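Local coordinates for protein choline kinase (Streptococcus pneumoniae, PDB 4R78) that probably phosphorylates choline, with ATP as phosphate donor, and is bound here to AMP, at residues Tyr82-Leu87 against Val94-Phe99; Phe126-Pro131 against Gly208-Ile213; Pro131-Ile136 against Glu242-His247; Leu230-Glu235 against Ile265-Ile270. All blocks are in the same frame, centred on the assembly; numbering follows the deposited sequence.

Contact 1 lies in the N-terminal lobe of a kinase-like fold, contacts 3 and 4 in the helical C-terminal lobe, and contact 2 beside the nucleotide on that side. By centre, contact 2 is nearest to contact 1, about 19 Å away, and V94 CG1 packs on Y211 CG at 3.7 Å. V94 and I213 both touch AMP. L87 also packs on I136 of contact 3. Contacts 2 and 3 share P131 on helix 126-137, centres about 10 Å apart. Contact 3 leads on to contact 4, about 17 Å between centres, through F244 CZ against L230 CD2 at 3.5 Å. Contacts 1 and 4 lie on opposite sides of the chain's centre, their centres about 26 Å apart.

Contact 1. Residues Tyr82-Leu87 against Val94-Phe99; sequences YNLELL and VKNYLF
In the N-terminal lobe, L84 of helix 77-87 packs against N96 and F99 at the edge of the five-stranded antiparallel sheet. One methyl of the leucine does all the touching: L84 CD1 lies 3.5 Å from F99 CD1 and 3.7 Å from N96 CG. It meets the phenyl ring at a slant, with CE1 and CG of F99 slightly farther off than CD1, so that one flank of the ring takes the contact. Against N96 the leucine side chain runs at about a right angle, and its methyl rests on the amide group. N96 carries its CG opposite the backbone N (chi1 -178°), which brings the amide out toward the helix. F99 also sets its CG opposite the backbone N (chi1 -162°) and reaches the same methyl from three residues further along.

By its place between strands 61-66 and 96-100, helix 77-87 probably corresponds to helix C of protein kinases, and residues 96-100 to the strand that follows it. The strand is interrupted by a classic beta bulge, in which Y97 and L98 both face V107 of the neighbouring strand 105-109. The chain turns its corner at Y97, yet N96 and F99 on either side of the bulge both point their side chains at L84. F99 also meets the ring of F67, while its carbonyl oxygen accepts a hydrogen bond from K81 NZ one helical turn before L84. L84 touches D93 as well, in the loop that leads into the strand.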
# COMPACT_ATOMS: atom_id res chain seq x y z
N TYR A 82 13.44 -1.74 -8.52
CA TYR A 82 13.23 -2.40 -9.81
C TYR A 82 11.77 -2.31 -10.25
O TYR A 82 11.48 -2.01 -11.41
CB TYR A 82 13.65 -3.87 -9.77
CG TYR A 82 13.31 -4.59 -11.05
CD1 TYR A 82 13.98 -4.29 -12.24
CD2 TYR A 82 12.29 -5.55 -11.10
CE1 TYR A 82 13.66 -4.93 -13.43
CE2 TYR A 82 11.97 -6.21 -12.29
CZ TYR A 82 12.66 -5.89 -13.45
OH TYR A 82 12.36 -6.52 -14.64
N ASN A 83 10.85 -2.56 -9.32
CA ASN A 83 9.44 -2.50 -9.67
C ASN A 83 9.04 -1.13 -10.22
O ASN A 83 8.26 -1.05 -11.15
CB ASN A 83 8.56 -2.94 -8.50
CG ASN A 83 8.70 -4.43 -8.20
OD1 ASN A 83 9.31 -5.17 -8.97
ND2 ASN A 83 8.14 -4.87 -7.08
N LEU A 84 9.63 -0.06 -9.67
CA LEU A 84 9.40 1.29 -10.19
C LEU A 84 9.80 1.40 -11.66
O LEU A 84 9.01 1.85 -12.49
CB LEU A 84 10.17 2.34 -9.38
CG LEU A 84 9.59 2.97 -8.11
CD1 LEU A 84 10.43 4.18 -7.75
CD2 LEU A 84 8.13 3.37 -8.27
N GLU A 85 11.03 1.00 -11.98
CA GLU A 85 11.51 1.11 -13.37
C GLU A 85 10.80 0.14 -14.32
O GLU A 85 10.64 0.43 -15.50
CB GLU A 85 13.04 1.01 -13.46
CG GLU A 85 13.64 -0.33 -13.09
CD GLU A 85 15.13 -0.28 -12.78
OE1 GLU A 85 15.62 -1.25 -12.19
OE2 GLU A 85 15.82 0.72 -13.12
N LEU A 86 10.34 -0.99 -13.78
CA LEU A 86 9.57 -1.95 -14.55
C LEU A 86 8.15 -1.45 -14.84
O LEU A 86 7.65 -1.60 -15.96
CB LEU A 86 9.52 -3.31 -13.84
CG LEU A 86 8.60 -4.40 -14.41
CD1 LEU A 86 8.92 -4.70 -15.88
CD2 LEU A 86 8.69 -5.66 -13.59
N LEU A 87 7.52 -0.83 -13.84
CA LEU A 87 6.12 -0.41 -13.97
C LEU A 87 5.94 0.95 -14.64
O LEU A 87 4.81 1.33 -14.97
CB LEU A 87 5.44 -0.41 -12.60
CG LEU A 87 5.18 -1.77 -11.96
CD1 LEU A 87 4.84 -1.60 -10.50
CD2 LEU A 87 4.09 -2.52 -12.70
N VAL A 94 3.20 8.49 -10.49
CA VAL A 94 3.83 9.77 -10.76
C VAL A 94 5.32 9.60 -11.03
O VAL A 94 5.89 8.51 -10.84
CB VAL A 94 3.60 10.78 -9.60
CG1 VAL A 94 2.11 11.03 -9.39
CG2 VAL A 94 4.25 10.29 -8.31
N LYS A 95 5.97 10.67 -11.47
CA LYS A 95 7.38 10.65 -11.81
C LYS A 95 8.30 10.51 -10.60
O LYS A 95 8.14 11.23 -9.60
CB LYS A 95 7.76 11.90 -12.60
CG LYS A 95 9.17 11.89 -13.14
CD LYS A 95 9.55 13.24 -13.70
CE LYS A 95 10.86 13.20 -14.45
NZ LYS A 95 10.76 12.40 -15.71
N ASN A 96 9.26 9.59 -10.69
CA ASN A 96 10.28 9.40 -9.66
C ASN A 96 11.60 10.09 -10.02
O ASN A 96 12.06 9.98 -11.16
CB ASN A 96 10.53 7.91 -9.43
CG ASN A 96 11.55 7.65 -8.34
OD1 ASN A 96 11.33 7.97 -7.17
ND2 ASN A 96 12.68 7.07 -8.72
N TYR A 97 12.20 10.77 -9.05
CA TYR A 97 13.51 11.39 -9.22
C TYR A 97 14.63 10.65 -8.49
O TYR A 97 15.76 10.57 -8.98
CB TYR A 97 13.48 12.85 -8.79
CG TYR A 97 12.71 13.73 -9.74
CD1 TYR A 97 13.27 14.11 -10.96
CD2 TYR A 97 11.44 14.18 -9.42
CE1 TYR A 97 12.57 14.92 -11.84
CE2 TYR A 97 10.72 15.00 -10.30
CZ TYR A 97 11.30 15.36 -11.51
OH TYR A 97 10.62 16.17 -12.39
N LEU A 98 14.31 10.12 -7.31
CA LEU A 98 15.28 9.40 -6.50
C LEU A 98 14.60 8.27 -5.74
O LEU A 98 13.48 8.42 -5.25
CB LEU A 98 15.97 10.35 -5.51
CG LEU A 98 17.29 9.90 -4.89
CD1 LEU A 98 18.44 10.08 -5.88
CD2 LEU A 98 17.57 10.69 -3.62
N PHE A 99 15.27 7.12 -5.66
CA PHE A 99 14.82 6.03 -4.82
C PHE A 99 16.04 5.54 -4.05
O PHE A 99 16.86 4.77 -4.58
CB PHE A 99 14.16 4.91 -5.64
CG PHE A 99 13.30 3.97 -4.83
CD1 PHE A 99 11.94 4.23 -4.64
CD2 PHE A 99 13.84 2.82 -4.26
CE1 PHE A 99 11.14 3.36 -3.90
CE2 PHE A 99 13.04 1.94 -3.52
CZ PHE A 99 11.69 2.21 -3.34

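Contact 2. Residues Phe126-Pro131 against Gly208-Ile213; sequences FDKIAP and GRLYLI. With AMP (adenosine monophosphate), chain C.
K128 and I129, neighbours on helix 126-137, present two different surfaces to G208 and L210. The K128 side chain runs out fully extended, leaving the helix alongside its backbone N (chi1 -69°), and its ammonium group gives a hydrogen bond of 2.9 Å from NZ to G208 O. The nitrogen approaches at a C=O...N angle of 151° and stands 17° off the carbonyl plane. E204 adds a long, weak ion pair to the same NZ. Nearer the helix, L210 CD2 touches both partners: it lies 3.8 Å from I129 CG1 and 4.0 Å from K128 CB. The I129 and L210 side chains cross obliquely, and the leucine methyl thus covers the root of the lysine as well as the isoleucine. G208 has a positive phi, a backbone shape in which any side chain would collide with the carbonyl oxygen of the residue before.

At the far end of the segment, I213 CD1 lies 3.4 Å from C8 of the AMP adenine, part of the nucleotide pocket. Strand 210-212 is an outer strand of a small antiparallel sheet beside strand 202-204, whose F202 also touches I129, while helix 238-248 brings F244 against I129 and A130.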
# COMPACT_ATOMS: atom_id res chain seq x y z
N PHE A 126 -15.36 4.78 -10.80
CA PHE A 126 -15.21 3.38 -11.23
C PHE A 126 -14.85 3.31 -12.72
O PHE A 126 -14.11 2.41 -13.13
CB PHE A 126 -16.49 2.59 -10.98
CG PHE A 126 -16.73 2.22 -9.54
CD1 PHE A 126 -15.98 2.78 -8.51
CD2 PHE A 126 -17.75 1.32 -9.21
CE1 PHE A 126 -16.22 2.44 -7.18
CE2 PHE A 126 -18.00 0.98 -7.88
CZ PHE A 126 -17.23 1.54 -6.87
N ASP A 127 -15.36 4.25 -13.50
CA ASP A 127 -15.08 4.30 -14.94
C ASP A 127 -13.59 4.45 -15.25
O ASP A 127 -13.13 4.04 -16.31
CB ASP A 127 -15.92 5.39 -15.64
CG ASP A 127 -15.55 6.80 -15.19
OD1 ASP A 127 -15.17 6.99 -14.01
OD2 ASP A 127 -15.64 7.73 -16.02
N LYS A 128 -12.85 5.04 -14.31
CA LYS A 128 -11.40 5.19 -14.42
C LYS A 128 -10.64 4.12 -13.64
O LYS A 128 -9.61 3.63 -14.10
CB LYS A 128 -10.95 6.57 -13.91
CG LYS A 128 -11.37 7.75 -14.76
CD LYS A 128 -10.79 9.04 -14.19
CE LYS A 128 -11.12 10.25 -15.04
NZ LYS A 128 -10.49 11.49 -14.48
N ILE A 129 -11.14 3.78 -12.46
CA ILE A 129 -10.38 2.92 -11.54
C ILE A 129 -10.41 1.45 -11.94
O ILE A 129 -9.40 0.75 -11.79
CB ILE A 129 -10.77 3.16 -10.06
CG1 ILE A 129 -10.38 4.58 -9.67
CG2 ILE A 129 -10.06 2.16 -9.14
CD1 ILE A 129 -11.15 5.15 -8.52
N ALA A 130 -11.54 0.96 -12.45
CA ALA A 130 -11.59 -0.43 -12.92
C ALA A 130 -10.57 -0.70 -14.04
O ALA A 130 -9.82 -1.67 -13.96
CB ALA A 130 -13.01 -0.84 -13.32
N PRO A 131 -10.52 0.17 -15.08
CA PRO A 131 -9.48 0.02 -16.10
C PRO A 131 -8.06 0.10 -15.54
O PRO A 131 -7.17 -0.61 -16.02
CB PRO A 131 -9.75 1.18 -17.05
CG PRO A 131 -11.21 1.39 -16.94
CD PRO A 131 -11.52 1.18 -15.49
N GLY A 208 -6.99 16.42 -14.89
CA GLY A 208 -7.90 15.28 -14.92
C GLY A 208 -7.29 13.89 -14.83
O GLY A 208 -7.98 12.93 -14.48
N ARG A 209 -6.00 13.79 -15.17
CA ARG A 209 -5.29 12.51 -15.12
C ARG A 209 -5.25 11.93 -13.71
O ARG A 209 -4.90 12.62 -12.75
CB ARG A 209 -3.86 12.65 -15.66
CG ARG A 209 -3.08 11.35 -15.73
CD ARG A 209 -1.73 11.54 -16.41
NE ARG A 209 -0.93 10.32 -16.40
CZ ARG A 209 0.30 10.21 -16.90
NH1 ARG A 209 0.90 11.25 -17.48
NH2 ARG A 209 0.94 9.05 -16.83
N LEU A 210 -5.63 10.66 -13.61
CA LEU A 210 -5.64 9.95 -12.34
C LEU A 210 -4.40 9.08 -12.21
O LEU A 210 -4.08 8.30 -13.11
CB LEU A 210 -6.91 9.09 -12.21
CG LEU A 210 -7.18 8.44 -10.86
CD1 LEU A 210 -7.33 9.48 -9.75
CD2 LEU A 210 -8.43 7.57 -10.93
N TYR A 211 -3.70 9.23 -11.09
CA TYR A 211 -2.52 8.44 -10.79
C TYR A 211 -2.81 7.44 -9.67
O TYR A 211 -3.64 7.70 -8.80
CB TYR A 211 -1.37 9.34 -10.34
CG TYR A 211 -0.83 10.25 -11.42
CD1 TYR A 211 0.15 9.80 -12.31
CD2 TYR A 211 -1.27 11.56 -11.53
CE1 TYR A 211 0.66 10.64 -13.29
CE2 TYR A 211 -0.77 12.41 -12.51
CZ TYR A 211 0.20 11.94 -13.38
OH TYR A 211 0.70 12.77 -14.35
N LEU A 212 -2.14 6.30 -9.73
CA LEU A 212 -2.08 5.36 -8.62
C LEU A 212 -0.64 5.35 -8.11
O LEU A 212 0.28 5.03 -8.87
CB LEU A 212 -2.52 3.96 -9.06
CG LEU A 212 -2.39 2.80 -8.07
CD1 LEU A 212 -3.04 3.11 -6.72
CD2 LEU A 212 -2.97 1.53 -8.66
N ILE A 213 -0.45 5.72 -6.84
CA ILE A 213 0.88 5.98 -6.29
C ILE A 213 1.23 5.01 -5.16
O ILE A 213 0.43 4.16 -4.79
CB ILE A 213 1.00 7.44 -5.79
CG1 ILE A 213 0.08 7.68 -4.58
CG2 ILE A 213 0.73 8.42 -6.93
CD1 ILE A 213 0.38 8.94 -3.81
P AMP C . -0.39 8.37 1.24
O1P AMP C . -0.01 7.04 1.86
O2P AMP C . -1.08 9.32 2.19
O3P AMP C . -1.04 8.26 -0.11
O5' AMP C . 1.02 9.09 0.93
C5' AMP C . 1.15 9.95 -0.20
C4' AMP C . 0.24 11.16 -0.03
O4' AMP C . 0.94 12.35 -0.41
C3' AMP C . -0.98 11.06 -0.94
O3' AMP C . -2.15 10.70 -0.19
C2' AMP C . -1.13 12.44 -1.56
O2' AMP C . -2.07 13.22 -0.83
C1' AMP C . 0.24 13.09 -1.41
N9 AMP C . 0.97 13.05 -2.71
C8 AMP C . 1.66 12.00 -3.19
N7 AMP C . 2.23 12.27 -4.39
C5 AMP C . 1.90 13.53 -4.70
C6 AMP C . 2.17 14.45 -5.83
N6 AMP C . 2.92 14.04 -6.87
N1 AMP C . 1.65 15.70 -5.77
C2 AMP C . 0.90 16.11 -4.73
N3 AMP C . 0.61 15.33 -3.67
C4 AMP C . 1.07 14.05 -3.59

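Contact 3. Residues Pro131-Ile136 against Glu242-His247; sequences PILQTI and ETFLSH
L133 and F244 supply the apolar part of this helix-helix contact, two residues beyond P131, where the helix is kinked because the proline N makes no bond to the turn before. The P131 carbonyl oxygen accepts T135 N at 2.9 Å and so carries the helix onward. L133 points at the second helix. Its CD1 lies 4.0 Å from F244 CZ, with CE2 of the same ring only slightly farther away, and the two side chains meet at about a right angle. The methyl comes to the far end of the phenyl ring at a slant. F244 reaches across because its CG lies opposite its backbone N (chi1 -168°), which swings the ring from the flank of its helix toward helix 126-137.

Q134 carries the polar part. Its chain is extended beyond CG, bringing the amide to the carbonyl end of H247. There a water donates to H247 O at 2.8 Å and, more weakly, to Q134 OE1 at 2.7 Å, bridging the two helices. The hydrogen bond of Q134 NE2 goes to the carbonyl of Y248, the next residue. The glutamine amide is thus held at both ends, its NH2 turned to the carbonyl of Y248 and its oxygen to the water, while the H247 imidazole leads away from the contact.

Helix 223-233 lies beside both partners, with L230 touching L133 and F244 alike. F126, at the start of helix 126-137, meets the F244 ring edge-to-face, and L197 also packs on L133.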
# COMPACT_ATOMS: atom_id res chain seq x y z
N PRO A 131 -10.52 0.17 -15.08
CA PRO A 131 -9.48 0.02 -16.10
C PRO A 131 -8.06 0.10 -15.54
O PRO A 131 -7.17 -0.61 -16.02
CB PRO A 131 -9.75 1.18 -17.05
CG PRO A 131 -11.21 1.39 -16.94
CD PRO A 131 -11.52 1.18 -15.49
N ILE A 132 -7.83 0.94 -14.53
CA ILE A 132 -6.51 1.03 -13.90
C ILE A 132 -6.09 -0.31 -13.30
O ILE A 132 -4.97 -0.77 -13.51
CB ILE A 132 -6.43 2.17 -12.85
CG1 ILE A 132 -6.35 3.53 -13.55
CG2 ILE A 132 -5.22 1.97 -11.91
CD1 ILE A 132 -6.49 4.72 -12.61
N LEU A 133 -7.00 -0.94 -12.56
CA LEU A 133 -6.69 -2.23 -11.95
C LEU A 133 -6.49 -3.32 -13.00
O LEU A 133 -5.63 -4.18 -12.85
CB LEU A 133 -7.73 -2.63 -10.90
CG LEU A 133 -7.75 -1.80 -9.61
CD1 LEU A 133 -8.45 -2.57 -8.50
CD2 LEU A 133 -6.34 -1.38 -9.17
N GLN A 134 -7.26 -3.25 -14.08
CA GLN A 134 -7.07 -4.16 -15.20
C GLN A 134 -5.68 -3.99 -15.79
O GLN A 134 -5.00 -4.97 -16.10
CB GLN A 134 -8.11 -3.92 -16.29
CG GLN A 134 -9.49 -4.39 -15.95
CD GLN A 134 -10.47 -4.14 -17.07
OE1 GLN A 134 -10.44 -3.09 -17.71
NE2 GLN A 134 -11.34 -5.11 -17.33
N THR A 135 -5.26 -2.74 -15.94
CA THR A 135 -3.95 -2.43 -16.51
C THR A 135 -2.82 -3.10 -15.73
O THR A 135 -1.93 -3.71 -16.31
CB THR A 135 -3.72 -0.90 -16.60
OG1 THR A 135 -4.61 -0.34 -17.58
CG2 THR A 135 -2.28 -0.58 -17.00
N ILE A 136 -2.86 -2.98 -14.40
CA ILE A 136 -1.80 -3.59 -13.60
C ILE A 136 -1.89 -5.11 -13.61
O ILE A 136 -0.89 -5.79 -13.82
CB ILE A 136 -1.68 -3.00 -12.16
CG1 ILE A 136 -0.59 -3.71 -11.35
CG2 ILE A 136 -3.00 -3.05 -11.41
CD1 ILE A 136 0.82 -3.57 -11.93
N GLU A 242 -20.32 -5.18 -6.24
CA GLU A 242 -20.89 -5.84 -7.42
C GLU A 242 -20.71 -5.01 -8.69
O GLU A 242 -20.35 -5.54 -9.75
CB GLU A 242 -22.36 -6.20 -7.19
CG GLU A 242 -22.55 -7.33 -6.19
CD GLU A 242 -21.73 -8.56 -6.53
OE1 GLU A 242 -22.08 -9.26 -7.51
OE2 GLU A 242 -20.74 -8.84 -5.82
N THR A 243 -20.96 -3.70 -8.58
CA THR A 243 -20.81 -2.80 -9.71
C THR A 243 -19.35 -2.71 -10.15
O THR A 243 -19.05 -2.79 -11.34
CB THR A 243 -21.39 -1.39 -9.40
OG1 THR A 243 -22.78 -1.52 -9.07
CG2 THR A 243 -21.24 -0.45 -10.58
N PHE A 244 -18.44 -2.58 -9.19
CA PHE A 244 -17.02 -2.52 -9.53
C PHE A 244 -16.55 -3.81 -10.19
O PHE A 244 -15.84 -3.76 -11.19
CB PHE A 244 -16.14 -2.20 -8.32
CG PHE A 244 -14.73 -1.86 -8.70
CD1 PHE A 244 -14.36 -0.54 -8.94
CD2 PHE A 244 -13.77 -2.87 -8.87
CE1 PHE A 244 -13.06 -0.23 -9.33
CE2 PHE A 244 -12.47 -2.56 -9.25
CZ PHE A 244 -12.11 -1.24 -9.48
N LEU A 245 -16.95 -4.95 -9.64
CA LEU A 245 -16.57 -6.24 -10.20
C LEU A 245 -17.08 -6.41 -11.63
O LEU A 245 -16.38 -6.93 -12.49
CB LEU A 245 -17.02 -7.39 -9.31
CG LEU A 245 -16.35 -7.50 -7.94
CD1 LEU A 245 -17.01 -8.56 -7.07
CD2 LEU A 245 -14.85 -7.78 -8.07
N SER A 246 -18.31 -5.94 -11.88
CA SER A 246 -18.86 -5.99 -13.23
C SER A 246 -17.99 -5.23 -14.24
O SER A 246 -17.74 -5.72 -15.34
CB SER A 246 -20.29 -5.46 -13.26
OG SER A 246 -20.85 -5.62 -14.55
N HIS A 247 -17.52 -4.05 -13.84
CA HIS A 247 -16.61 -3.23 -14.65
C HIS A 247 -15.23 -3.89 -14.82
O HIS A 247 -14.66 -3.88 -15.91
CB HIS A 247 -16.41 -1.86 -13.99
CG HIS A 247 -17.57 -0.92 -14.15
ND1 HIS A 247 -17.46 0.28 -14.81
CD2 HIS A 247 -18.85 -0.99 -13.72
CE1 HIS A 247 -18.62 0.91 -14.79
NE2 HIS A 247 -19.48 0.15 -14.13
O HOH W 1 -12.79 -2.01 -16.84

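Contact 4. Residues Leu230-Glu235 against Ile265-Ile270; sequences LFLESE and ILQDTI
D268 OD1, held by a salt bridge from R292 NE, is also the atom that meets L232 across this buried contact, 3.5 Å from L232 CD2. The other carboxylate oxygen, OD2, pairs with R295 NE, so two arginines of helix 288-303 grip the group from outside the two segments and probably keep it ionised. The leucine methyl comes up to both oxygens, at 3.7 Å from OD2 of D268, and it packs on the carboxylate without any polar bond.

L232 points at the second helix with its CG turned opposite the backbone N (chi1 -169°), and it gives most of the surface of the first segment. The same methyl also borders the end of Q267. The side chains of L232 and D268 run at a slant to each other. E233 OE2 forms a salt bridge with R292 as well, so this arginine lies between two carboxylates whose oxygens, E233 OE2 and D268 OD1, stay 6.4 Å apart.

One turn of helix 257-280 has its own doubled acceptor. I265 O takes T269 N at 3.1 Å and T269 OG1 at 2.9 Å, the two donors coming from opposite faces of its carbonyl plane. The hydroxyl is tilted 33° from that plane.

Just beyond L232 helix 223-233 ends. E235, with positive phi, is the C-prime residue of a Schellman motif, in which F236 N turns back to F231 O and E235 N, weakly, to L232 O; the contact thus joins a capped helix end to a long helix of the C-terminal lobe.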
# COMPACT_ATOMS: atom_id res chain seq x y z
N LEU A 230 -9.00 -2.62 -2.13
CA LEU A 230 -9.81 -1.51 -2.62
C LEU A 230 -11.15 -1.46 -1.89
O LEU A 230 -11.55 -0.42 -1.36
CB LEU A 230 -10.03 -1.63 -4.13
CG LEU A 230 -10.79 -0.47 -4.79
CD1 LEU A 230 -9.91 0.76 -4.94
CD2 LEU A 230 -11.34 -0.91 -6.13
N PHE A 231 -11.82 -2.61 -1.84
CA PHE A 231 -13.15 -2.72 -1.25
C PHE A 231 -13.11 -2.44 0.25
O PHE A 231 -13.92 -1.66 0.76
CB PHE A 231 -13.74 -4.12 -1.49
CG PHE A 231 -14.03 -4.43 -2.94
CD1 PHE A 231 -13.92 -3.47 -3.93
CD2 PHE A 231 -14.47 -5.71 -3.29
CE1 PHE A 231 -14.22 -3.77 -5.26
CE2 PHE A 231 -14.78 -6.02 -4.60
CZ PHE A 231 -14.65 -5.06 -5.59
N LEU A 232 -12.16 -3.06 0.95
CA LEU A 232 -12.09 -2.95 2.41
C LEU A 232 -11.67 -1.55 2.87
O LEU A 232 -12.26 -0.99 3.80
CB LEU A 232 -11.14 -4.01 2.99
CG LEU A 232 -11.13 -4.21 4.51
CD1 LEU A 232 -12.50 -4.63 5.01
CD2 LEU A 232 -10.08 -5.24 4.90
N GLU A 233 -10.65 -1.00 2.21
CA GLU A 233 -10.10 0.29 2.62
C GLU A 233 -11.05 1.46 2.37
O GLU A 233 -10.94 2.49 3.04
CB GLU A 233 -8.73 0.55 1.98
CG GLU A 233 -7.64 -0.48 2.33
CD GLU A 233 -7.06 -0.32 3.74
OE1 GLU A 233 -7.57 0.48 4.55
OE2 GLU A 233 -6.06 -1.01 4.03
N SER A 234 -11.96 1.31 1.42
CA SER A 234 -12.97 2.35 1.15
C SER A 234 -14.36 1.97 1.64
O SER A 234 -15.34 2.68 1.36
CB SER A 234 -13.01 2.69 -0.34
OG SER A 234 -11.87 3.43 -0.73
N GLU A 235 -14.46 0.85 2.36
CA GLU A 235 -15.73 0.35 2.91
C GLU A 235 -16.85 0.33 1.87
O GLU A 235 -17.91 0.92 2.07
CB GLU A 235 -16.13 1.15 4.16
CG GLU A 235 -15.14 1.05 5.31
CD GLU A 235 -15.71 1.58 6.61
OE1 GLU A 235 -16.83 1.17 6.98
OE2 GLU A 235 -15.02 2.39 7.26
N ILE A 265 -9.76 -10.70 5.38
CA ILE A 265 -9.37 -11.18 6.71
C ILE A 265 -7.85 -11.13 6.89
O ILE A 265 -7.35 -10.69 7.93
CB ILE A 265 -9.89 -12.61 6.98
CG1 ILE A 265 -11.42 -12.63 7.03
CG2 ILE A 265 -9.32 -13.17 8.30
CD1 ILE A 265 -12.03 -14.00 6.84
N LEU A 266 -7.12 -11.55 5.86
CA LEU A 266 -5.66 -11.55 5.92
C LEU A 266 -5.12 -10.13 6.02
O LEU A 266 -4.17 -9.89 6.76
CB LEU A 266 -5.06 -12.28 4.71
CG LEU A 266 -5.30 -13.79 4.62
CD1 LEU A 266 -4.60 -14.35 3.41
CD2 LEU A 266 -4.82 -14.49 5.86
N GLN A 267 -5.74 -9.20 5.31
CA GLN A 267 -5.34 -7.79 5.35
C GLN A 267 -5.57 -7.17 6.72
O GLN A 267 -4.68 -6.51 7.26
CB GLN A 267 -6.04 -7.00 4.25
CG GLN A 267 -5.40 -7.22 2.90
CD GLN A 267 -6.30 -6.92 1.72
OE1 GLN A 267 -6.12 -7.48 0.63
NE2 GLN A 267 -7.26 -6.03 1.90
N ASP A 268 -6.75 -7.38 7.30
CA ASP A 268 -7.02 -6.85 8.63
C ASP A 268 -6.03 -7.40 9.67
O ASP A 268 -5.58 -6.66 10.54
CB ASP A 268 -8.46 -7.11 9.04
CG ASP A 268 -9.41 -6.05 8.52
OD1 ASP A 268 -8.97 -4.91 8.25
OD2 ASP A 268 -10.62 -6.34 8.40
N THR A 269 -5.68 -8.68 9.53
CA THR A 269 -4.71 -9.31 10.42
C THR A 269 -3.34 -8.67 10.25
O THR A 269 -2.74 -8.19 11.22
CB THR A 269 -4.63 -10.83 10.19
OG1 THR A 269 -5.93 -11.41 10.36
CG2 THR A 269 -3.68 -11.47 11.19
N ILE A 270 -2.86 -8.65 9.02
CA ILE A 270 -1.54 -8.11 8.71
C ILE A 270 -1.39 -6.64 9.11
O ILE A 270 -0.43 -6.27 9.79
CB ILE A 270 -1.16 -8.34 7.22
CG1 ILE A 270 -0.87 -9.83 7.01
CG2 ILE A 270 0.04 -7.48 6.80
CD1 ILE A 270 -0.93 -10.29 5.57